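Local structure of nitrophorin Cim l NP (2IMQ) at residues A[141-144]-A[150-153]; A[199-204]-A[208-213]; A[39-44]-A[167-172]; A[79-84]-A[104-109]. The protein carries nitric oxide on a heme b group and releases it into the victim during feeding, which widens the blood vessels. All blocks are in the same frame, centred on the assembly; numbering follows the deposited sequence.

How the interactions relate
Interactions 1, 2 and 3 join around W168: its CH2 lies 3.5 Å from Y150 CD1 of interaction 1, and its CE3 lies 3.7 Å from W213 CZ2 of interaction 2. Interactions 1 and 2 also meet directly, T144 CG2 standing 3.6 Å from L209 CD2. Interaction 4 borders interaction 1, with R153 CZ 3.5 Å from V107 CG1, and interaction 3, with V44 O 4.0 Å from M84 CB. Interactions 2 and 4 stay apart, their nearest atoms about 12 Å from each other. Heme lies beside 39-44 and 79-84, which supply V44 and I80 to its pocket, whereas interactions 1 and 2 are away from it.

Interaction 1: A[141-144]-A[150-153]; sequences VTST and YDTR
T144 comes to the Y150 ring at its edge, with T144 CG2 near the ring plane and 4.4 Å from Y150 CD2. The same methyl approaches the backbone more closely, T144 CG2 lying 3.7 Å from Y150 O. From the rest of the protein, F210 meets this ring edge-to-face and W168 meets it with planes about 20° apart, while Y150 OH is hydrogen-bonded to D155. Within 150-153, the guanidinium of R153 grips the carboxylate of D151 side-on: R153 NE reaches D151 OD1 at 2.9 Å and R153 NH2 takes OD2, both oxygens lying in the guanidinium plane. The carboxylate itself is tilted, since NE meets OD1 from the syn side but 34° out of the carboxylate plane.

Across the contact, S143 OG stands 3.6 Å from D151 OD2, a contact only; the polar links between the segments run through two waters. One water lies 2.6 Å from S143 OG and accepts from T152 N at 3.0 Å. A second accepts from T144 OG1 at 2.6 Å and donates to Y150 O at 3.2 Å; T144 OG1 is also hydrogen-bonded to T146. With CG anti to the backbone N (chi1 -171°), D151 also takes R153 N on the anti lone pair of OD1. That bond defines an Asx turn, here leading into a 3-10 segment within the long connection between strands 127-135 and 165-169.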
loop_
_atom_site.group_PDB
_atom_site.type_symbol
_atom_site.label_atom_id
_atom_site.label_comp_id
_atom_site.label_asym_id
_atom_site.label_seq_id
_atom_site.Cartn_x
_atom_site.Cartn_y
_atom_site.Cartn_z
ATOM N N VAL A 141 -13.855 -12.508 -12.463
ATOM C CA VAL A 141 -14.400 -11.716 -13.493
ATOM C C VAL A 141 -14.432 -10.339 -12.906
ATOM O O VAL A 141 -14.794 -10.210 -11.738
ATOM C CB VAL A 141 -15.887 -12.210 -13.738
ATOM C CG1 VAL A 141 -16.623 -11.296 -14.641
ATOM C CG2 VAL A 141 -15.926 -13.697 -14.232
ATOM N N THR A 142 -14.151 -9.308 -13.702
ATOM C CA THR A 142 -13.865 -7.995 -13.247
ATOM C C THR A 142 -14.356 -6.935 -14.258
ATOM O O THR A 142 -14.454 -7.243 -15.472
ATOM C CB THR A 142 -12.328 -7.850 -13.053
ATOM O OG1 THR A 142 -11.595 -8.195 -14.261
ATOM C CG2 THR A 142 -11.689 -8.891 -12.052
ATOM N N SER A 143 -14.538 -5.669 -13.856
ATOM C CA SER A 143 -14.817 -4.606 -14.818
ATOM C C SER A 143 -13.722 -4.359 -15.851
ATOM O O SER A 143 -13.952 -3.872 -16.977
ATOM C CB SER A 143 -15.061 -3.249 -14.125
ATOM O OG SER A 143 -13.867 -2.747 -13.544
ATOM N N THR A 144 -12.511 -4.791 -15.549
ATOM C CA THR A 144 -11.411 -4.616 -16.468
ATOM C C THR A 144 -11.170 -5.826 -17.369
ATOM O O THR A 144 -10.375 -5.758 -18.292
ATOM C CB THR A 144 -10.116 -4.308 -15.662
ATOM O OG1 THR A 144 -9.713 -5.453 -14.917
ATOM C CG2 THR A 144 -10.314 -3.163 -14.664
ATOM N N TYR A 150 -7.361 -3.054 -9.925
ATOM C CA TYR A 150 -7.750 -1.722 -10.316
ATOM C C TYR A 150 -9.273 -1.680 -10.535
ATOM O O TYR A 150 -9.856 -2.624 -11.083
ATOM C CB TYR A 150 -7.091 -1.284 -11.618
ATOM C CG TYR A 150 -7.406 0.139 -12.015
ATOM C CD1 TYR A 150 -6.706 1.162 -11.470
ATOM C CD2 TYR A 150 -8.405 0.432 -12.933
ATOM C CE1 TYR A 150 -6.994 2.464 -11.794
ATOM C CE2 TYR A 150 -8.694 1.714 -13.275
ATOM C CZ TYR A 150 -7.972 2.748 -12.735
ATOM O OH TYR A 150 -8.267 4.068 -13.039
ATOM N N ASP A 151 -9.904 -0.598 -10.104
ATOM C CA ASP A 151 -11.243 -0.272 -10.510
ATOM C C ASP A 151 -11.284 1.246 -10.567
ATOM O O ASP A 151 -10.717 1.951 -9.720
ATOM C CB ASP A 151 -12.203 -0.809 -9.449
ATOM C CG ASP A 151 -13.672 -0.721 -9.846
ATOM O OD1 ASP A 151 -14.202 0.394 -9.869
ATOM O OD2 ASP A 151 -14.329 -1.741 -10.123
ATOM N N THR A 152 -12.042 1.777 -11.524
ATOM C CA THR A 152 -12.016 3.243 -11.732
ATOM C C THR A 152 -12.634 3.938 -10.541
ATOM O O THR A 152 -12.305 5.069 -10.282
ATOM C CB THR A 152 -12.744 3.635 -13.009
ATOM O OG1 THR A 152 -14.025 3.029 -12.974
ATOM C CG2 THR A 152 -12.034 3.102 -14.197
ATOM N N ARG A 153 -13.532 3.272 -9.812
ATOM C CA ARG A 153 -14.162 3.851 -8.633
ATOM C C ARG A 153 -13.204 4.110 -7.494
ATOM O O ARG A 153 -13.494 4.854 -6.584
ATOM C CB ARG A 153 -15.266 2.935 -8.121
ATOM C CG ARG A 153 -16.478 2.822 -9.086
ATOM C CD ARG A 153 -17.431 1.777 -8.616
ATOM N NE ARG A 153 -16.944 0.427 -8.917
ATOM C CZ ARG A 153 -17.570 -0.701 -8.577
ATOM N NH1 ARG A 153 -18.742 -0.647 -7.961
ATOM N NH2 ARG A 153 -17.052 -1.878 -8.880
HETATM O O HOH W 1 -12.786 -0.389 -13.489
HETATM O O HOH W 2 -9.756 -5.633 -12.278
#

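Interaction 2: A[199-204]-A[208-213]; sequences DQLKKA and KLFDGW
A Schellman motif ends helix 201-206, and A204 and L209 form its outer bond. L209 N donates to A204 O over 3.0 Å with an N-H...O angle of 157°, the donor sitting 37° above the carbonyl plane. K208, at positive phi (68°), is the C-prime residue that reverses the chain, and its own N bonds to K205 O. The reversal lays L209 against the helix end: L209 CB is 3.4 Å from A204 O and 4.2 Å from A204 CB.

F210 carries the contact further back along the helix. Its CD1 lies 3.9 Å from L201 CD1, and the two side chains cross at about a right angle. A204 CB approaches the same CD1 at 4.2 Å, but at the ring edge and close to its plane. One aromatic atom therefore touches residues about one turn apart on the helix. At the helix start the backbone is also held by a side chain, because D199 OD2 accepts from L201 N at 3.0 Å in a capping bond. From F210 to W213 the chain makes a type II beta turn, closed by W213 N bonding to F210 O at 3.1 Å.

Strand 243-248, an outermost strand of its sheet, lies against this helix and turn: L201 touches R244, F210 and W213 both rest on L246, and D199 OD1 forms a salt bridge with R244.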
loop_
_atom_site.group_PDB
_atom_site.type_symbol
_atom_site.label_atom_id
_atom_site.label_comp_id
_atom_site.label_asym_id
_atom_site.label_seq_id
_atom_site.Cartn_x
_atom_site.Cartn_y
_atom_site.Cartn_z
ATOM N N ASP A 199 7.698 -7.341 -15.330
ATOM C CA ASP A 199 6.661 -7.009 -14.417
ATOM C C ASP A 199 5.432 -6.502 -15.178
ATOM O O ASP A 199 5.520 -5.815 -16.176
ATOM C CB ASP A 199 7.178 -5.946 -13.418
ATOM C CG ASP A 199 6.092 -5.485 -12.502
ATOM O OD1 ASP A 199 5.799 -6.173 -11.484
ATOM O OD2 ASP A 199 5.511 -4.376 -12.706
ATOM N N GLN A 200 4.268 -6.847 -14.627
ATOM C CA GLN A 200 2.979 -6.570 -15.324
ATOM C C GLN A 200 2.420 -5.165 -15.131
ATOM O O GLN A 200 1.452 -4.827 -15.766
ATOM C CB GLN A 200 1.958 -7.620 -14.914
ATOM C CG GLN A 200 2.260 -9.005 -15.434
ATOM C CD GLN A 200 1.467 -10.084 -14.819
ATOM O OE1 GLN A 200 1.103 -10.036 -13.642
ATOM N NE2 GLN A 200 1.284 -11.157 -15.585
ATOM N N LEU A 201 3.031 -4.309 -14.317
ATOM C CA LEU A 201 2.439 -2.985 -14.126
ATOM C C LEU A 201 2.389 -2.256 -15.451
ATOM O O LEU A 201 1.392 -1.612 -15.780
ATOM C CB LEU A 201 3.177 -2.202 -13.050
ATOM C CG LEU A 201 2.562 -0.809 -12.775
ATOM C CD1 LEU A 201 1.151 -0.940 -12.269
ATOM C CD2 LEU A 201 3.448 -0.110 -11.756
ATOM N N LYS A 202 3.440 -2.320 -16.258
ATOM C CA LYS A 202 3.407 -1.638 -17.543
ATOM C C LYS A 202 2.355 -2.178 -18.477
ATOM O O LYS A 202 1.820 -1.449 -19.284
ATOM C CB LYS A 202 4.776 -1.732 -18.216
ATOM C CG LYS A 202 5.221 -3.099 -18.561
ATOM C CD LYS A 202 6.594 -3.125 -19.318
ATOM C CE LYS A 202 7.727 -2.815 -18.404
ATOM N NZ LYS A 202 7.794 -3.526 -17.055
ATOM N N LYS A 203 2.070 -3.467 -18.355
ATOM C CA LYS A 203 0.973 -4.104 -19.138
ATOM C C LYS A 203 -0.376 -3.606 -18.688
ATOM O O LYS A 203 -1.216 -3.261 -19.525
ATOM C CB LYS A 203 1.035 -5.608 -19.004
ATOM C CG LYS A 203 2.335 -6.230 -19.507
ATOM C CD LYS A 203 2.218 -7.785 -19.353
ATOM C CE LYS A 203 3.432 -8.498 -19.773
ATOM N NZ LYS A 203 3.446 -8.395 -21.250
ATOM N N ALA A 204 -0.581 -3.505 -17.387
ATOM C CA ALA A 204 -1.784 -2.907 -16.856
ATOM C C ALA A 204 -1.952 -1.480 -17.356
ATOM O O ALA A 204 -3.026 -1.108 -17.816
ATOM C CB ALA A 204 -1.748 -2.972 -15.345
ATOM N N LYS A 208 -4.722 0.777 -19.889
ATOM C CA LYS A 208 -5.363 1.929 -19.274
ATOM C C LYS A 208 -5.820 1.744 -17.830
ATOM O O LYS A 208 -6.732 2.401 -17.308
ATOM C CB LYS A 208 -6.484 2.518 -20.200
ATOM C CG LYS A 208 -5.996 2.790 -21.613
ATOM C CD LYS A 208 -4.775 3.664 -21.596
ATOM C CE LYS A 208 -4.400 4.239 -22.916
ATOM N NZ LYS A 208 -3.162 5.061 -22.774
ATOM N N LEU A 209 -5.094 0.890 -17.144
ATOM C CA LEU A 209 -5.272 0.746 -15.704
ATOM C C LEU A 209 -4.080 1.489 -15.076
ATOM O O LEU A 209 -2.975 1.604 -15.635
ATOM C CB LEU A 209 -5.313 -0.738 -15.378
ATOM C CG LEU A 209 -6.267 -1.655 -16.210
ATOM C CD1 LEU A 209 -6.219 -3.093 -15.713
ATOM C CD2 LEU A 209 -7.699 -1.205 -16.229
ATOM N N PHE A 210 -4.327 2.081 -13.933
ATOM C CA PHE A 210 -3.282 2.801 -13.213
ATOM C C PHE A 210 -2.703 3.912 -14.099
ATOM O O PHE A 210 -1.509 4.239 -13.970
ATOM C CB PHE A 210 -2.192 1.865 -12.649
ATOM C CG PHE A 210 -2.704 0.812 -11.720
ATOM C CD1 PHE A 210 -2.753 -0.528 -12.112
ATOM C CD2 PHE A 210 -3.129 1.136 -10.463
ATOM C CE1 PHE A 210 -3.245 -1.461 -11.226
ATOM C CE2 PHE A 210 -3.594 0.178 -9.615
ATOM C CZ PHE A 210 -3.669 -1.090 -10.000
ATOM N N ASP A 211 -3.574 4.497 -14.969
ATOM C CA ASP A 211 -3.215 5.527 -15.929
ATOM C C ASP A 211 -2.564 6.681 -15.216
ATOM O O ASP A 211 -3.218 7.282 -14.389
ATOM C CB ASP A 211 -4.445 6.047 -16.720
ATOM C CG ASP A 211 -4.059 6.781 -17.954
ATOM O OD1 ASP A 211 -4.816 6.756 -18.934
ATOM O OD2 ASP A 211 -2.973 7.397 -18.067
ATOM N N GLY A 212 -1.287 7.027 -15.519
ATOM C CA GLY A 212 -0.687 8.219 -14.934
ATOM C C GLY A 212 -0.145 8.097 -13.525
ATOM O O GLY A 212 0.322 9.082 -12.969
ATOM N N TRP A 213 -0.242 6.905 -12.955
ATOM C CA TRP A 213 0.271 6.637 -11.630
ATOM C C TRP A 213 1.723 6.255 -11.749
ATOM O O TRP A 213 2.135 5.575 -12.702
ATOM C CB TRP A 213 -0.519 5.552 -10.971
ATOM C CG TRP A 213 -1.930 5.891 -10.562
ATOM C CD1 TRP A 213 -3.035 5.889 -11.356
ATOM C CD2 TRP A 213 -2.364 6.258 -9.260
ATOM N NE1 TRP A 213 -4.131 6.277 -10.637
ATOM C CE2 TRP A 213 -3.740 6.492 -9.330
ATOM C CE3 TRP A 213 -1.717 6.389 -8.027
ATOM C CZ2 TRP A 213 -4.496 6.811 -8.220
ATOM C CZ3 TRP A 213 -2.431 6.759 -6.932
ATOM C CH2 TRP A 213 -3.826 6.944 -7.001
#

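Interaction 3: A[39-44]-A[167-172]; sequences VIAVAV and FWIGDL. With HEM (protoporphyrin IX containing Fe), chain B.
D171 OD1 is gripped twice, by a salt bridge from R175 NH1 and a hydrogen bond from N173 N, while D171 OD2 bonds to N15 ND2; two residues earlier, I169 makes the contact with A41 and A43. This contact is wholly apolar. I169 CG1 and CD1 each lie 3.7 Å from A43 CB, and CD1 extends on to A41 CB at 4.0 Å. The first torsion explains the reach: CG1 sits between the backbone N and the carbonyl carbon (chi1 55°), and the extended arm then spans two alanines separated by V42, on the same face of strand 39-46.

The other face of that strand looks toward heme. V44 turns away from I169 and brings CG1 to 3.6 Å from the heme methyl CMB. Directly after I169 the chain turns a corner at G170, whose phi of 144° redirects it toward D171.

The sequence from W168 through G170, D171 and N173 to R175 matches the WxGDxNxR signature of inositol polyphosphate 5-phosphatases. With I169 on one sheet and the alanines on the other, the face-to-face packing is that of the beta-sandwich core of the DNase I-like fold.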
loop_
_atom_site.group_PDB
_atom_site.type_symbol
_atom_site.label_atom_id
_atom_site.label_comp_id
_atom_site.label_asym_id
_atom_site.label_seq_id
_atom_site.Cartn_x
_atom_site.Cartn_y
_atom_site.Cartn_z
ATOM N N VAL A 39 1.866 12.237 7.791
ATOM C CA VAL A 39 0.789 11.302 7.509
ATOM C C VAL A 39 1.386 9.899 7.405
ATOM O O VAL A 39 2.472 9.732 6.840
ATOM C CB VAL A 39 0.095 11.665 6.161
ATOM C CG1 VAL A 39 -0.952 10.642 5.834
ATOM C CG2 VAL A 39 -0.401 13.098 6.268
ATOM N N ILE A 40 0.687 8.943 7.983
ATOM C CA ILE A 40 1.073 7.524 7.829
ATOM C C ILE A 40 -0.124 6.714 7.405
ATOM O O ILE A 40 -1.221 6.848 7.970
ATOM C CB ILE A 40 1.567 6.957 9.192
ATOM C CG1 ILE A 40 2.804 7.686 9.716
ATOM C CG2 ILE A 40 1.904 5.507 9.075
ATOM C CD1 ILE A 40 3.174 7.311 11.166
ATOM N N ALA A 41 0.054 5.877 6.380
ATOM C CA ALA A 41 -1.003 4.996 5.935
ATOM C C ALA A 41 -0.490 3.551 5.975
ATOM O O ALA A 41 0.656 3.305 5.573
ATOM C CB ALA A 41 -1.457 5.343 4.567
ATOM N N VAL A 42 -1.323 2.669 6.480
ATOM C CA VAL A 42 -1.037 1.242 6.611
ATOM C C VAL A 42 -2.085 0.410 5.903
ATOM O O VAL A 42 -3.259 0.513 6.231
ATOM C CB VAL A 42 -1.030 0.833 8.116
ATOM C CG1 VAL A 42 -0.673 -0.645 8.270
ATOM C CG2 VAL A 42 -0.040 1.759 8.902
ATOM N N ALA A 43 -1.684 -0.412 4.954
ATOM C CA ALA A 43 -2.623 -1.232 4.208
ATOM C C ALA A 43 -2.179 -2.688 4.373
ATOM O O ALA A 43 -0.996 -3.043 4.235
ATOM C CB ALA A 43 -2.658 -0.880 2.724
ATOM N N VAL A 44 -3.139 -3.535 4.615
ATOM C CA VAL A 44 -2.896 -4.970 4.668
ATOM C C VAL A 44 -3.895 -5.716 3.809
ATOM O O VAL A 44 -5.009 -5.249 3.560
ATOM C CB VAL A 44 -2.942 -5.551 6.074
ATOM C CG1 VAL A 44 -1.808 -5.112 6.825
ATOM C CG2 VAL A 44 -4.208 -5.210 6.786
ATOM N N PHE A 167 -2.260 8.296 -3.235
ATOM C CA PHE A 167 -1.412 7.097 -3.014
ATOM C C PHE A 167 -2.257 5.848 -3.131
ATOM O O PHE A 167 -3.380 5.813 -2.656
ATOM C CB PHE A 167 -0.777 7.195 -1.617
ATOM C CG PHE A 167 0.048 8.455 -1.459
ATOM C CD1 PHE A 167 -0.510 9.621 -0.948
ATOM C CD2 PHE A 167 1.364 8.497 -1.888
ATOM C CE1 PHE A 167 0.261 10.781 -0.874
ATOM C CE2 PHE A 167 2.123 9.657 -1.822
ATOM C CZ PHE A 167 1.543 10.803 -1.313
ATOM N N TRP A 168 -1.705 4.819 -3.741
ATOM C CA TRP A 168 -2.391 3.564 -3.881
ATOM C C TRP A 168 -1.364 2.543 -3.431
ATOM O O TRP A 168 -0.274 2.424 -3.999
ATOM C CB TRP A 168 -2.750 3.324 -5.343
ATOM C CG TRP A 168 -3.736 2.227 -5.619
ATOM C CD1 TRP A 168 -3.808 1.002 -5.080
ATOM C CD2 TRP A 168 -4.832 2.329 -6.497
ATOM N NE1 TRP A 168 -4.873 0.299 -5.589
ATOM C CE2 TRP A 168 -5.520 1.107 -6.476
ATOM C CE3 TRP A 168 -5.297 3.345 -7.360
ATOM C CZ2 TRP A 168 -6.633 0.889 -7.226
ATOM C CZ3 TRP A 168 -6.422 3.097 -8.112
ATOM C CH2 TRP A 168 -7.066 1.895 -8.028
ATOM N N ILE A 169 -1.724 1.815 -2.393
ATOM C CA ILE A 169 -0.797 0.913 -1.678
ATOM C C ILE A 169 -1.445 -0.432 -1.436
ATOM O O ILE A 169 -2.609 -0.510 -1.058
ATOM C CB ILE A 169 -0.330 1.523 -0.341
ATOM C CG1 ILE A 169 -1.507 1.924 0.554
ATOM C CG2 ILE A 169 0.586 2.711 -0.635
ATOM C CD1 ILE A 169 -1.010 2.381 1.964
ATOM N N GLY A 170 -0.678 -1.484 -1.673
ATOM C CA GLY A 170 -1.153 -2.829 -1.459
ATOM C C GLY A 170 -0.577 -3.724 -2.526
ATOM O O GLY A 170 0.245 -3.324 -3.359
ATOM N N ASP A 171 -1.031 -4.957 -2.470
ATOM C CA ASP A 171 -0.685 -5.951 -3.464
ATOM C C ASP A 171 -1.666 -5.777 -4.618
ATOM O O ASP A 171 -2.877 -6.062 -4.468
ATOM C CB ASP A 171 -0.725 -7.349 -2.886
ATOM C CG ASP A 171 -0.450 -8.434 -3.888
ATOM O OD1 ASP A 171 -0.281 -8.103 -5.095
ATOM O OD2 ASP A 171 -0.394 -9.605 -3.446
ATOM N N LEU A 172 -1.180 -5.258 -5.733
ATOM C CA LEU A 172 -1.985 -4.950 -6.903
ATOM C C LEU A 172 -2.357 -6.161 -7.771
ATOM O O LEU A 172 -3.009 -6.005 -8.776
ATOM C CB LEU A 172 -1.277 -3.937 -7.766
ATOM C CG LEU A 172 -0.798 -2.629 -7.092
ATOM C CD1 LEU A 172 -0.056 -1.766 -8.080
ATOM C CD2 LEU A 172 -1.908 -1.846 -6.447
HETATM C CHA HEM B . -7.134 -2.803 13.277
HETATM C CHB HEM B . -2.798 -3.418 11.198
HETATM C CHC HEM B . -3.560 -8.168 11.039
HETATM C CHD HEM B . -7.960 -7.608 12.789
HETATM C C1A HEM B . -5.896 -2.534 12.769
HETATM C C2A HEM B . -5.257 -1.241 12.696
HETATM C C3A HEM B . -4.063 -1.436 12.080
HETATM C C4A HEM B . -3.914 -2.833 11.790
HETATM C CMA HEM B . -3.021 -0.366 11.806
HETATM C CAA HEM B . -5.800 0.111 13.211
HETATM C CBA HEM B . -5.153 0.246 14.617
HETATM C CGA HEM B . -5.637 1.497 15.334
HETATM O O1A HEM B . -6.743 1.475 15.872
HETATM O O2A HEM B . -4.886 2.500 15.426
HETATM C C1B HEM B . -2.637 -4.753 10.998
HETATM C C2B HEM B . -1.456 -5.369 10.442
HETATM C C3B HEM B . -1.647 -6.682 10.396
HETATM C C4B HEM B . -2.957 -6.943 10.938
HETATM C CMB HEM B . -0.328 -4.481 10.053
HETATM C CAB HEM B . -0.723 -7.774 9.880
HETATM C CBB HEM B . 0.597 -7.572 9.773
HETATM C C1C HEM B . -4.792 -8.492 11.528
HETATM C C2C HEM B . -5.402 -9.797 11.566
HETATM C C3C HEM B . -6.601 -9.629 12.117
HETATM C C4C HEM B . -6.834 -8.232 12.306
HETATM C CMC HEM B . -4.727 -11.137 11.251
HETATM C CAC HEM B . -7.621 -10.719 12.413
HETATM C CBC HEM B . -8.121 -11.498 11.456
HETATM C C1D HEM B . -8.142 -6.263 13.024
HETATM C C2D HEM B . -9.392 -5.689 13.461
HETATM C C3D HEM B . -9.132 -4.229 13.642
HETATM C C4D HEM B . -7.757 -4.017 13.272
HETATM C CMD HEM B . -10.701 -6.429 13.736
HETATM C CAD HEM B . -10.205 -3.222 14.094
HETATM C CBD HEM B . -10.487 -3.540 15.553
HETATM C CGD HEM B . -11.253 -2.424 16.193
HETATM O O1D HEM B . -11.563 -2.570 17.420
HETATM O O2D HEM B . -11.538 -1.425 15.471
HETATM N NA HEM B . -5.056 -3.501 12.229
HETATM N NB HEM B . -3.547 -5.737 11.268
HETATM N NC HEM B . -5.699 -7.568 11.953
HETATM N ND HEM B . -7.214 -5.236 12.904
HETATM FE FE HEM B . -5.334 -5.537 12.224
#

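Interaction 4: A[79-84]-A[104-109]; sequences TITETM and TIIVTV
This is side-chain packing between edge strands of the two sheets: 79-84 includes the end of strand 73-80, outermost in one sheet, and 104-109 includes most of strand 103-108, outermost in the other. The nearest CA atoms, those of T79 and T104, are 8.1 Å apart, too far for strand pairing, so methyl groups and one hydroxyl fill the interval. T79 and T104 meet tip to tip, T79 OG1 standing 3.5 Å from T104 CG2. Neither hydroxyl depends on that encounter, since T79 OG1 bonds to K77 NZ and T104 OG1 to T120 OG1.

The other branch of T79, the methyl CG2, swung opposite the backbone N, lies 3.5 Å from I106 CD1 and 3.8 Å from I106 CG1. The two side chains lie alongside one another, pointing opposite ways. T81 does the same at the other branch of I106, with T81 CG2 4.1 Å from I106 CG2.

The contact lies at one margin of the beta sandwich, and T81 belongs to the hairpin turn joining strands 73-80 and 84-91. In that hairpin T81 N donates to M84 O at 2.9 Å, while T81 OG1 weakly accepts from M84 N at 3.1 Å and from T83 N at 3.3 Å. I118 of strand 116-124 touches T79, M84 and T104. I80 points away from I106 and touches heme.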
loop_
_atom_site.group_PDB
_atom_site.type_symbol
_atom_site.label_atom_id
_atom_site.label_comp_id
_atom_site.label_asym_id
_atom_site.label_seq_id
_atom_site.Cartn_x
_atom_site.Cartn_y
_atom_site.Cartn_z
ATOM N N THR A 79 -10.400 1.032 8.314
ATOM C CA THR A 79 -11.459 0.373 7.613
ATOM C C THR A 79 -11.007 -1.047 7.381
ATOM O O THR A 79 -9.912 -1.249 6.867
ATOM C CB THR A 79 -11.714 1.029 6.272
ATOM O OG1 THR A 79 -12.027 2.399 6.460
ATOM C CG2 THR A 79 -12.905 0.391 5.585
ATOM N N ILE A 80 -11.813 -2.027 7.730
ATOM C CA ILE A 80 -11.543 -3.411 7.404
ATOM C C ILE A 80 -12.690 -4.096 6.683
ATOM O O ILE A 80 -13.896 -3.836 6.928
ATOM C CB ILE A 80 -11.109 -4.236 8.640
ATOM C CG1 ILE A 80 -12.232 -4.301 9.671
ATOM C CG2 ILE A 80 -9.812 -3.686 9.222
ATOM C CD1 ILE A 80 -11.906 -5.179 10.894
ATOM N N THR A 81 -12.298 -4.979 5.791
ATOM C CA THR A 81 -13.203 -5.930 5.146
ATOM C C THR A 81 -12.714 -7.328 5.479
ATOM O O THR A 81 -11.826 -7.505 6.320
ATOM C CB THR A 81 -13.292 -5.713 3.633
ATOM O OG1 THR A 81 -12.036 -6.045 3.029
ATOM C CG2 THR A 81 -13.547 -4.274 3.277
ATOM N N GLU A 82 -13.255 -8.347 4.850
ATOM C CA GLU A 82 -12.718 -9.654 5.127
ATOM C C GLU A 82 -11.254 -9.829 4.673
ATOM O O GLU A 82 -10.531 -10.588 5.309
ATOM C CB GLU A 82 -13.609 -10.746 4.541
ATOM C CG GLU A 82 -14.638 -11.261 5.539
ATOM C CD GLU A 82 -13.973 -12.035 6.655
ATOM O OE1 GLU A 82 -13.466 -13.153 6.392
ATOM O OE2 GLU A 82 -13.919 -11.518 7.781
ATOM N N THR A 83 -10.847 -9.115 3.617
ATOM C CA THR A 83 -9.556 -9.344 3.009
ATOM C C THR A 83 -8.658 -8.147 2.994
ATOM O O THR A 83 -7.507 -8.285 2.584
ATOM C CB THR A 83 -9.691 -9.832 1.561
ATOM O OG1 THR A 83 -10.323 -8.807 0.782
ATOM C CG2 THR A 83 -10.538 -11.099 1.493
ATOM N N MET A 84 -9.147 -6.982 3.388
ATOM C CA MET A 84 -8.354 -5.740 3.309
ATOM C C MET A 84 -8.472 -4.935 4.611
ATOM O O MET A 84 -9.487 -4.951 5.276
ATOM C CB MET A 84 -8.796 -4.817 2.194
ATOM C CG MET A 84 -8.635 -5.358 0.761
ATOM S SD MET A 84 -9.291 -4.279 -0.433
ATOM C CE MET A 84 -10.976 -4.759 -0.279
ATOM N N THR A 104 -14.487 7.950 3.630
ATOM C CA THR A 104 -14.000 6.648 3.136
ATOM C C THR A 104 -15.087 5.966 2.344
ATOM O O THR A 104 -16.280 6.050 2.700
ATOM C CB THR A 104 -13.622 5.762 4.311
ATOM O OG1 THR A 104 -12.430 6.268 4.920
ATOM C CG2 THR A 104 -13.227 4.358 3.864
ATOM N N ILE A 105 -14.726 5.357 1.224
ATOM C CA ILE A 105 -15.603 4.473 0.516
ATOM C C ILE A 105 -14.996 3.076 0.456
ATOM O O ILE A 105 -13.774 2.891 0.506
ATOM C CB ILE A 105 -15.895 4.968 -0.954
ATOM C CG1 ILE A 105 -14.639 4.918 -1.817
ATOM C CG2 ILE A 105 -16.611 6.364 -0.948
ATOM C CD1 ILE A 105 -14.923 4.630 -3.256
ATOM N N ILE A 106 -15.867 2.103 0.399
ATOM C CA ILE A 106 -15.490 0.747 0.135
ATOM C C ILE A 106 -16.166 0.370 -1.169
ATOM O O ILE A 106 -17.376 0.636 -1.366
ATOM C CB ILE A 106 -15.980 -0.171 1.271
ATOM C CG1 ILE A 106 -15.294 0.163 2.586
ATOM C CG2 ILE A 106 -15.665 -1.577 0.964
ATOM C CD1 ILE A 106 -15.789 -0.610 3.779
ATOM N N VAL A 107 -15.409 -0.313 -2.030
ATOM C CA VAL A 107 -15.903 -0.807 -3.305
ATOM C C VAL A 107 -15.739 -2.315 -3.273
ATOM O O VAL A 107 -14.639 -2.836 -2.995
ATOM C CB VAL A 107 -15.140 -0.243 -4.523
ATOM C CG1 VAL A 107 -15.551 -1.000 -5.782
ATOM C CG2 VAL A 107 -15.400 1.251 -4.675
ATOM N N THR A 108 -16.763 -3.059 -3.614
ATOM C CA THR A 108 -16.578 -4.485 -3.728
ATOM C C THR A 108 -17.093 -4.946 -5.059
ATOM O O THR A 108 -18.089 -4.422 -5.562
ATOM C CB THR A 108 -17.174 -5.234 -2.548
ATOM O OG1 THR A 108 -18.535 -4.850 -2.364
ATOM C CG2 THR A 108 -16.489 -4.804 -1.244
ATOM N N VAL A 109 -16.415 -5.929 -5.637
ATOM C CA VAL A 109 -16.639 -6.282 -7.019
ATOM C C VAL A 109 -17.269 -7.673 -7.170
ATOM O O VAL A 109 -17.789 -8.013 -8.251
ATOM C CB VAL A 109 -15.349 -6.120 -7.852
ATOM C CG1 VAL A 109 -14.862 -4.660 -7.835
ATOM C CG2 VAL A 109 -14.279 -6.958 -7.319
#